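Local atomic coordinates of NTP pyrophosphohydrolase MazG-like domain-containing protein (PDB entry 2Q9L), a protein that probably hydrolyses nucleoside triphosphates to monophosphates and pyrophosphate in a magnesium-dependent manner, as an all-helical member of the MazG family. Residues A[1-6]-A[75-80]; A[32-37]-A[57-62]. All coordinates share one frame; numbering follows the deposited sequence.

Interaction 1: A[1-6]-A[75-80]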
ATOM      1  N   MET A   1      24.816   8.781   1.703  1.00 50.41           N
ATOM      2  CA  MET A   1      23.711   9.172   0.786  1.00 50.31           C
ATOM      3  C   MET A   1      22.835  10.243   1.431  1.00 49.78           C
ATOM      4  O   MET A   1      22.083   9.961   2.367  1.00 49.98           O
ATOM      5  CB  MET A   1      22.863   7.937   0.409  1.00 50.98           C
ATOM      6  CG  MET A   1      21.897   8.127  -0.770  1.00 51.92           C
ATOM      7  SD  MET A   1      22.653   9.115  -2.082  1.00 55.90           S
ATOM      8  CE  MET A   1      21.859   8.446  -3.538  1.00 55.48           C
ATOM      9  N   LYS A   2      22.936  11.470   0.936  1.00 48.98           N
ATOM     10  CA  LYS A   2      22.017  12.530   1.345  1.00 48.30           C
ATOM     11  C   LYS A   2      20.651  12.350   0.651  1.00 47.43           C
ATOM     12  O   LYS A   2      20.586  11.967  -0.520  1.00 47.36           O
ATOM     13  CB  LYS A   2      22.620  13.899   1.031  1.00 48.61           C
ATOM     14  CG  LYS A   2      22.351  14.965   2.080  1.00 49.57           C
ATOM     15  CD  LYS A   2      23.426  16.036   2.049  1.00 51.00           C
ATOM     16  CE  LYS A   2      23.010  17.274   2.841  1.00 52.52           C
ATOM     17  NZ  LYS A   2      21.869  18.006   2.194  1.00 51.92           N
ATOM     18  N   LEU A   3      19.571  12.622   1.386  1.00 46.29           N
ATOM     19  CA  LEU A   3      18.194  12.433   0.901  1.00 45.13           C
ATOM     20  C   LEU A   3      17.865  13.267  -0.347  1.00 44.58           C
ATOM     21  O   LEU A   3      17.199  12.781  -1.266  1.00 44.22           O
ATOM     22  CB  LEU A   3      17.186  12.706   2.030  1.00 44.69           C
ATOM     23  CG  LEU A   3      15.682  12.537   1.787  1.00 44.50           C
ATOM     24  CD1 LEU A   3      15.353  11.135   1.292  1.00 42.27           C
ATOM     25  CD2 LEU A   3      14.910  12.873   3.053  1.00 44.12           C
ATOM     26  N   SER A   4      18.342  14.511  -0.371  1.00 44.18           N
ATOM     27  CA  SER A   4      18.207  15.386  -1.538  1.00 43.90           C
ATOM     28  C   SER A   4      18.962  14.847  -2.746  1.00 43.45           C
ATOM     29  O   SER A   4      18.504  14.989  -3.884  1.00 43.28           O
ATOM     30  CB  SER A   4      18.680  16.804  -1.219  1.00 44.14           C
ATOM     31  OG  SER A   4      17.578  17.625  -0.880  1.00 44.61           O
ATOM     32  N   GLU A   5      20.101  14.216  -2.477  1.00 42.95           N
ATOM     33  CA  GLU A   5      20.942  13.623  -3.508  1.00 43.02           C
ATOM     34  C   GLU A   5      20.306  12.380  -4.097  1.00 42.86           C
ATOM     35  O   GLU A   5      20.333  12.196  -5.312  1.00 43.04           O
ATOM     36  CB  GLU A   5      22.339  13.296  -2.963  1.00 43.19           C
ATOM     37  CG  GLU A   5      23.249  14.491  -2.830  1.00 43.79           C
ATOM     38  CD  GLU A   5      24.564  14.151  -2.138  1.00 45.81           C
ATOM     39  OE1 GLU A   5      24.597  13.186  -1.334  1.00 46.60           O
ATOM     40  OE2 GLU A   5      25.562  14.850  -2.400  1.00 44.88           O
ATOM     41  N   LEU A   6      19.737  11.532  -3.240  1.00 42.65           N
ATOM     42  CA  LEU A   6      18.943  10.382  -3.686  1.00 42.48           C
ATOM     43  C   LEU A   6      17.801  10.767  -4.628  1.00 42.21           C
ATOM     44  O   LEU A   6      17.669  10.197  -5.713  1.00 41.94           O
ATOM     45  CB  LEU A   6      18.385   9.611  -2.490  1.00 42.42           C
ATOM     46  CG  LEU A   6      17.765   8.249  -2.782  1.00 42.31           C
ATOM     47  CD1 LEU A   6      18.688   7.366  -3.616  1.00 42.21           C
ATOM     48  CD2 LEU A   6      17.407   7.574  -1.478  1.00 42.95           C
ATOM     49  N   VAL A  75       7.729  17.922  -4.943  1.00 36.20           N
ATOM     50  CA  VAL A  75       7.978  17.854  -3.498  1.00 35.93           C
ATOM     51  C   VAL A  75       9.474  17.772  -3.188  1.00 36.50           C
ATOM     52  O   VAL A  75      10.206  16.986  -3.800  1.00 36.86           O
ATOM     53  CB  VAL A  75       7.253  16.639  -2.836  1.00 36.37           C
ATOM     54  CG1 VAL A  75       7.628  16.507  -1.338  1.00 34.89           C
ATOM     55  CG2 VAL A  75       5.724  16.716  -3.030  1.00 34.57           C
ATOM     56  N   ASN A  76       9.916  18.598  -2.245  1.00 36.41           N
ATOM     57  CA  ASN A  76      11.256  18.522  -1.687  1.00 36.96           C
ATOM     58  C   ASN A  76      11.138  17.791  -0.357  1.00 36.85           C
ATOM     59  O   ASN A  76      10.632  18.350   0.615  1.00 37.17           O
ATOM     60  CB  ASN A  76      11.846  19.940  -1.508  1.00 36.91           C
ATOM     61  CG  ASN A  76      13.299  19.944  -0.998  1.00 38.03           C
ATOM     62  OD1 ASN A  76      13.707  19.141  -0.145  1.00 38.51           O
ATOM     63  ND2 ASN A  76      14.075  20.893  -1.502  1.00 38.71           N
ATOM     64  N   LEU A  77      11.603  16.546  -0.320  1.00 36.76           N
ATOM     65  CA  LEU A  77      11.461  15.698   0.860  1.00 37.14           C
ATOM     66  C   LEU A  77      12.234  16.201   2.062  1.00 37.53           C
ATOM     67  O   LEU A  77      11.759  16.076   3.190  1.00 37.45           O
ATOM     68  CB  LEU A  77      11.852  14.247   0.554  1.00 36.93           C
ATOM     69  CG  LEU A  77      10.860  13.452  -0.281  1.00 36.60           C
ATOM     70  CD1 LEU A  77      11.444  12.118  -0.699  1.00 37.35           C
ATOM     71  CD2 LEU A  77       9.554  13.283   0.461  1.00 34.86           C
ATOM     72  N   GLU A  78      13.414  16.766   1.804  1.00 38.04           N
ATOM     73  CA  GLU A  78      14.288  17.295   2.846  1.00 38.82           C
ATOM     74  C   GLU A  78      13.715  18.571   3.466  1.00 38.53           C
ATOM     75  O   GLU A  78      13.821  18.773   4.674  1.00 38.53           O
ATOM     76  CB  GLU A  78      15.689  17.559   2.278  1.00 39.40           C
ATOM     77  CG  GLU A  78      16.822  17.472   3.294  1.00 41.55           C
ATOM     78  CD  GLU A  78      18.142  17.034   2.663  1.00 44.40           C
ATOM     79  OE1 GLU A  78      18.288  15.837   2.333  1.00 44.70           O
ATOM     80  OE2 GLU A  78      19.040  17.891   2.506  1.00 45.91           O
ATOM     81  N   LYS A  79      13.125  19.426   2.627  1.00 38.14           N
ATOM     82  CA  LYS A  79      12.382  20.599   3.091  1.00 37.70           C
ATOM     83  C   LYS A  79      11.114  20.184   3.860  1.00 37.22           C
ATOM     84  O   LYS A  79      10.781  20.782   4.884  1.00 36.94           O
ATOM     85  CB  LYS A  79      12.054  21.520   1.909  1.00 37.82           C
ATOM     86  CG  LYS A  79      11.290  22.792   2.255  1.00 38.84           C
ATOM     87  CD  LYS A  79      12.209  23.918   2.714  1.00 40.18           C
ATOM     88  CE  LYS A  79      11.444  25.236   2.841  1.00 41.24           C
ATOM     89  NZ  LYS A  79      12.273  26.353   3.412  1.00 41.42           N
ATOM     90  N   THR A  80      10.423  19.152   3.365  1.00 36.79           N
ATOM     91  CA  THR A  80       9.232  18.594   4.035  1.00 36.20           C
ATOM     92  C   THR A  80       9.577  17.952   5.393  1.00 36.24           C
ATOM     93  O   THR A  80       8.850  18.141   6.372  1.00 35.87           O
ATOM     94  CB  THR A  80       8.477  17.613   3.109  1.00 36.05           C
ATOM     95  OG1 THR A  80       8.032  18.323   1.951  1.00 35.75           O
ATOM     96  CG2 THR A  80       7.260  16.985   3.804  1.00 35.01           C
TER
HETATM   97  O   HOH W   1      14.987  16.256  -0.817  1.00 46.68           O
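The E78 carboxylate is gripped by K2 at one edge and S4 over one face. At the edge, K2 NZ reaches OE2 of E78 at 2.8 Å on the syn lone pair, forming a salt bridge. Beyond the other oxygen, L3 CB lies 3.3 Å from E78 OE1, close to the carboxylate plane. S4 covers a single face: its OG lies over that face, 3.6 Å from E78 CD, and on the same side S4 N donates to E78 OE1 over 3.0 Å, 46° out of the plane. The E78 chain, extended beyond CG, spans from its own helix to reach this position. Water 1 links the same two residues, accepting from S4 OG and E78 N. Beneath the polar layer, L3 CD2 packs on L77 CB at 4.2 Å, and L77 continues onto C67 of helix 55-72. N76, the N-cap of helix 77-89, accepts from K79 N through OD1 at 2.8 Å; its backbone N binds Q45 of the second subunit. Because S4 N belongs to the first turn of helix 3-13, E78 places negative charge at that helix's N-terminal end. Together with K2, this would be expected to stabilise the ionised carboxylate.

Interaction 2: A[32-37]-A[57-62]. With MG (magnesium ion), chain E.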
ATOM      1  N   GLY A  32       3.252  -4.223  -2.083  1.00 38.48           N
ATOM      2  CA  GLY A  32       2.777  -5.604  -2.115  1.00 38.55           C
ATOM      3  C   GLY A  32       3.937  -6.581  -2.044  1.00 38.97           C
ATOM      4  O   GLY A  32       3.841  -7.614  -1.381  1.00 39.22           O
ATOM      5  N   GLU A  33       5.046  -6.252  -2.708  1.00 38.65           N
ATOM      6  CA  GLU A  33       6.247  -7.067  -2.614  1.00 38.49           C
ATOM      7  C   GLU A  33       6.904  -6.978  -1.239  1.00 38.27           C
ATOM      8  O   GLU A  33       7.450  -7.967  -0.725  1.00 38.60           O
ATOM      9  CB  GLU A  33       7.211  -6.722  -3.738  1.00 38.45           C
ATOM     10  CG  GLU A  33       6.762  -7.299  -5.070  1.00 40.66           C
ATOM     11  CD  GLU A  33       7.571  -6.785  -6.240  1.00 46.56           C
ATOM     12  OE1 GLU A  33       8.819  -6.686  -6.131  1.00 48.42           O
ATOM     13  OE2 GLU A  33       6.962  -6.485  -7.292  1.00 49.71           O
ATOM     14  N   LEU A  34       6.840  -5.798  -0.633  1.00 37.74           N
ATOM     15  CA  LEU A  34       7.332  -5.626   0.722  1.00 37.19           C
ATOM     16  C   LEU A  34       6.539  -6.475   1.726  1.00 37.50           C
ATOM     17  O   LEU A  34       7.114  -7.065   2.661  1.00 37.93           O
ATOM     18  CB  LEU A  34       7.339  -4.146   1.115  1.00 36.66           C
ATOM     19  CG  LEU A  34       7.498  -3.836   2.607  1.00 36.38           C
ATOM     20  CD1 LEU A  34       8.852  -4.264   3.100  1.00 35.82           C
ATOM     21  CD2 LEU A  34       7.235  -2.377   2.860  1.00 35.02           C
ATOM     22  N   SER A  35       5.233  -6.568   1.512  1.00 37.29           N
ATOM     23  CA  SER A  35       4.369  -7.277   2.417  1.00 37.63           C
ATOM     24  C   SER A  35       4.699  -8.757   2.390  1.00 38.34           C
ATOM     25  O   SER A  35       4.657  -9.412   3.428  1.00 38.59           O
ATOM     26  CB  SER A  35       2.927  -7.070   2.007  1.00 38.08           C
ATOM     27  OG  SER A  35       2.060  -7.874   2.778  1.00 38.95           O
ATOM     28  N   GLU A  36       5.029  -9.269   1.200  1.00 38.48           N
ATOM     29  CA  GLU A  36       5.433 -10.651   1.023  1.00 39.13           C
ATOM     30  C   GLU A  36       6.719 -10.966   1.820  1.00 38.86           C
ATOM     31  O   GLU A  36       6.803 -11.988   2.514  1.00 38.59           O
ATOM     32  CB  GLU A  36       5.626 -10.957  -0.470  1.00 39.45           C
ATOM     33  CG  GLU A  36       6.198 -12.344  -0.724  1.00 40.40           C
ATOM     34  CD  GLU A  36       6.241 -12.724  -2.192  1.00 42.77           C
ATOM     35  OE1 GLU A  36       6.230 -11.821  -3.070  1.00 43.41           O
ATOM     36  OE2 GLU A  36       6.280 -13.948  -2.463  1.00 43.80           O
ATOM     37  N   SER A  37       7.691 -10.062   1.717  1.00 38.36           N
ATOM     38  CA  SER A  37       8.979 -10.166   2.411  1.00 38.25           C
ATOM     39  C   SER A  37       8.860 -10.187   3.916  1.00 37.57           C
ATOM     40  O   SER A  37       9.503 -10.991   4.565  1.00 37.20           O
ATOM     41  CB  SER A  37       9.864  -9.001   2.020  1.00 37.83           C
ATOM     42  OG  SER A  37      10.248  -9.188   0.683  1.00 41.25           O
ATOM     43  N   GLU A  57      15.454  -5.084   0.270  1.00 38.55           N
ATOM     44  CA  GLU A  57      15.261  -4.655  -1.113  1.00 39.11           C
ATOM     45  C   GLU A  57      13.900  -4.041  -1.367  1.00 38.84           C
ATOM     46  O   GLU A  57      13.797  -3.088  -2.138  1.00 38.93           O
ATOM     47  CB  GLU A  57      15.454  -5.810  -2.078  1.00 39.27           C
ATOM     48  CG  GLU A  57      15.599  -5.352  -3.517  1.00 41.91           C
ATOM     49  CD  GLU A  57      15.426  -6.484  -4.488  1.00 45.20           C
ATOM     50  OE1 GLU A  57      14.319  -7.072  -4.496  1.00 47.56           O
ATOM     51  OE2 GLU A  57      16.391  -6.790  -5.225  1.00 45.55           O
ATOM     52  N   GLU A  58      12.860  -4.589  -0.734  1.00 39.01           N
ATOM     53  CA  GLU A  58      11.494  -4.077  -0.933  1.00 39.04           C
ATOM     54  C   GLU A  58      11.302  -2.732  -0.263  1.00 39.04           C
ATOM     55  O   GLU A  58      10.677  -1.860  -0.843  1.00 39.48           O
ATOM     56  CB  GLU A  58      10.405  -5.068  -0.492  1.00 38.74           C
ATOM     57  CG  GLU A  58      10.534  -6.520  -0.992  1.00 39.71           C
ATOM     58  CD  GLU A  58      10.895  -6.675  -2.478  1.00 40.94           C
ATOM     59  OE1 GLU A  58      10.779  -5.714  -3.269  1.00 41.47           O
ATOM     60  OE2 GLU A  58      11.303  -7.793  -2.860  1.00 43.31           O
ATOM     61  N   LEU A  59      11.852  -2.554   0.942  1.00 38.96           N
ATOM     62  CA  LEU A  59      11.890  -1.228   1.577  1.00 38.50           C
ATOM     63  C   LEU A  59      12.652  -0.237   0.694  1.00 38.62           C
ATOM     64  O   LEU A  59      12.224   0.902   0.536  1.00 38.81           O
ATOM     65  CB  LEU A  59      12.527  -1.270   2.977  1.00 38.02           C
ATOM     66  CG  LEU A  59      11.810  -2.011   4.113  1.00 37.75           C
ATOM     67  CD1 LEU A  59      12.678  -2.020   5.343  1.00 36.26           C
ATOM     68  CD2 LEU A  59      10.406  -1.462   4.461  1.00 36.20           C
ATOM     69  N   TYR A  60      13.773  -0.661   0.110  1.00 38.25           N
ATOM     70  CA  TYR A  60      14.475   0.243  -0.781  1.00 38.33           C
ATOM     71  C   TYR A  60      13.596   0.610  -1.972  1.00 38.55           C
ATOM     72  O   TYR A  60      13.408   1.797  -2.244  1.00 38.64           O
ATOM     73  CB  TYR A  60      15.834  -0.283  -1.262  1.00 38.40           C
ATOM     74  CG  TYR A  60      16.426   0.658  -2.295  1.00 38.88           C
ATOM     75  CD1 TYR A  60      17.056   1.848  -1.909  1.00 38.85           C
ATOM     76  CD2 TYR A  60      16.305   0.389  -3.660  1.00 38.44           C
ATOM     77  CE1 TYR A  60      17.564   2.726  -2.855  1.00 39.70           C
ATOM     78  CE2 TYR A  60      16.817   1.262  -4.615  1.00 38.96           C
ATOM     79  CZ  TYR A  60      17.439   2.428  -4.208  1.00 39.77           C
ATOM     80  OH  TYR A  60      17.943   3.291  -5.156  1.00 40.81           O
ATOM     81  N   ASP A  61      13.064  -0.400  -2.670  1.00 38.51           N
ATOM     82  CA  ASP A  61      12.177  -0.172  -3.831  1.00 38.59           C
ATOM     83  C   ASP A  61      10.984   0.747  -3.499  1.00 38.21           C
ATOM     84  O   ASP A  61      10.577   1.555  -4.322  1.00 38.47           O
ATOM     85  CB  ASP A  61      11.650  -1.483  -4.405  1.00 38.12           C
ATOM     86  CG  ASP A  61      12.741  -2.398  -4.916  1.00 39.13           C
ATOM     87  OD1 ASP A  61      13.914  -1.974  -5.058  1.00 38.82           O
ATOM     88  OD2 ASP A  61      12.409  -3.576  -5.178  1.00 39.13           O
ATOM     89  N   VAL A  62      10.432   0.625  -2.295  1.00 38.33           N
ATOM     90  CA  VAL A  62       9.400   1.559  -1.831  1.00 38.12           C
ATOM     91  C   VAL A  62       9.969   2.975  -1.624  1.00 38.54           C
ATOM     92  O   VAL A  62       9.366   3.959  -2.057  1.00 38.28           O
ATOM     93  CB  VAL A  62       8.668   1.049  -0.561  1.00 38.45           C
ATOM     94  CG1 VAL A  62       7.693   2.097  -0.011  1.00 36.06           C
ATOM     95  CG2 VAL A  62       7.945  -0.247  -0.868  1.00 38.53           C
TER
HETATM   96 MG    MG E 501      10.474  -5.099  -5.536  0.50 33.67          MG
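E33 and E58 converge on one magnesium ion by different chain shapes. In E33 the chain runs straight beyond CG (chi2 170°), carrying OE1 out to the metal at 2.4 Å; in E58 a bend at chi2 (-45°) turns the carboxylate across the helix axes toward the ion, and its OE1 also meets the metal at 2.4 Å. D61, about one turn after E58, adds OD2 at 2.5 Å. Each carboxylate uses a single oxygen, and the planes of E33 and E58 are steeply turned against each other; the shared ion brings their OE1 atoms to 3.6 Å. The metal probably offsets the repulsion between these acidic groups. With E30 as the fourth protein ligand, the set matches the paired acidic motifs, one per helix, of the MazG family.

The bend in E58 is packed against the facing helix: its CB lies 3.4 Å from L34 CA, and its CG 3.2 Å from S37 OG, a hydroxyl hydrogen-bonded to G53 O. Away from the metal the interface turns apolar. L34 CD1 meets L59 CD2 at 3.5 Å, tighter than usual for two carbons, and L34 CD2 reaches V62 CG2.

Segments 32-37 of helix 20-39 and 57-62 of helix 55-72 run nearly antiparallel, at 160°, their axes approaching to 8.6 Å. V62 extends the packing to L27 and V31 on helix 20-39, whereas L34 also touches L27 of the second subunit, so the metal-bearing helix pair forms part of the subunit interface.

From the N terminus, the chain enters helix 3-13, whose start takes part in interaction 1, and then helix 20-39, which carries segment 32-37. A connection of 19 residues, few of them helical, leads to segment 57-62, where interaction 2 closes the inner loop. Helix 55-72 continues to a short turn and helix 77-89, whose beginning returns to segment 1-6; interaction 1 thus closes an outer loop of 68 residues with interaction 2 nested inside. Their centres lie about 21 Å apart, on opposite sides of the chain's centre. Helix 55-72 connects them, since L63 and C67 receive L6 and L77 respectively. Both contacts also touch the second subunit.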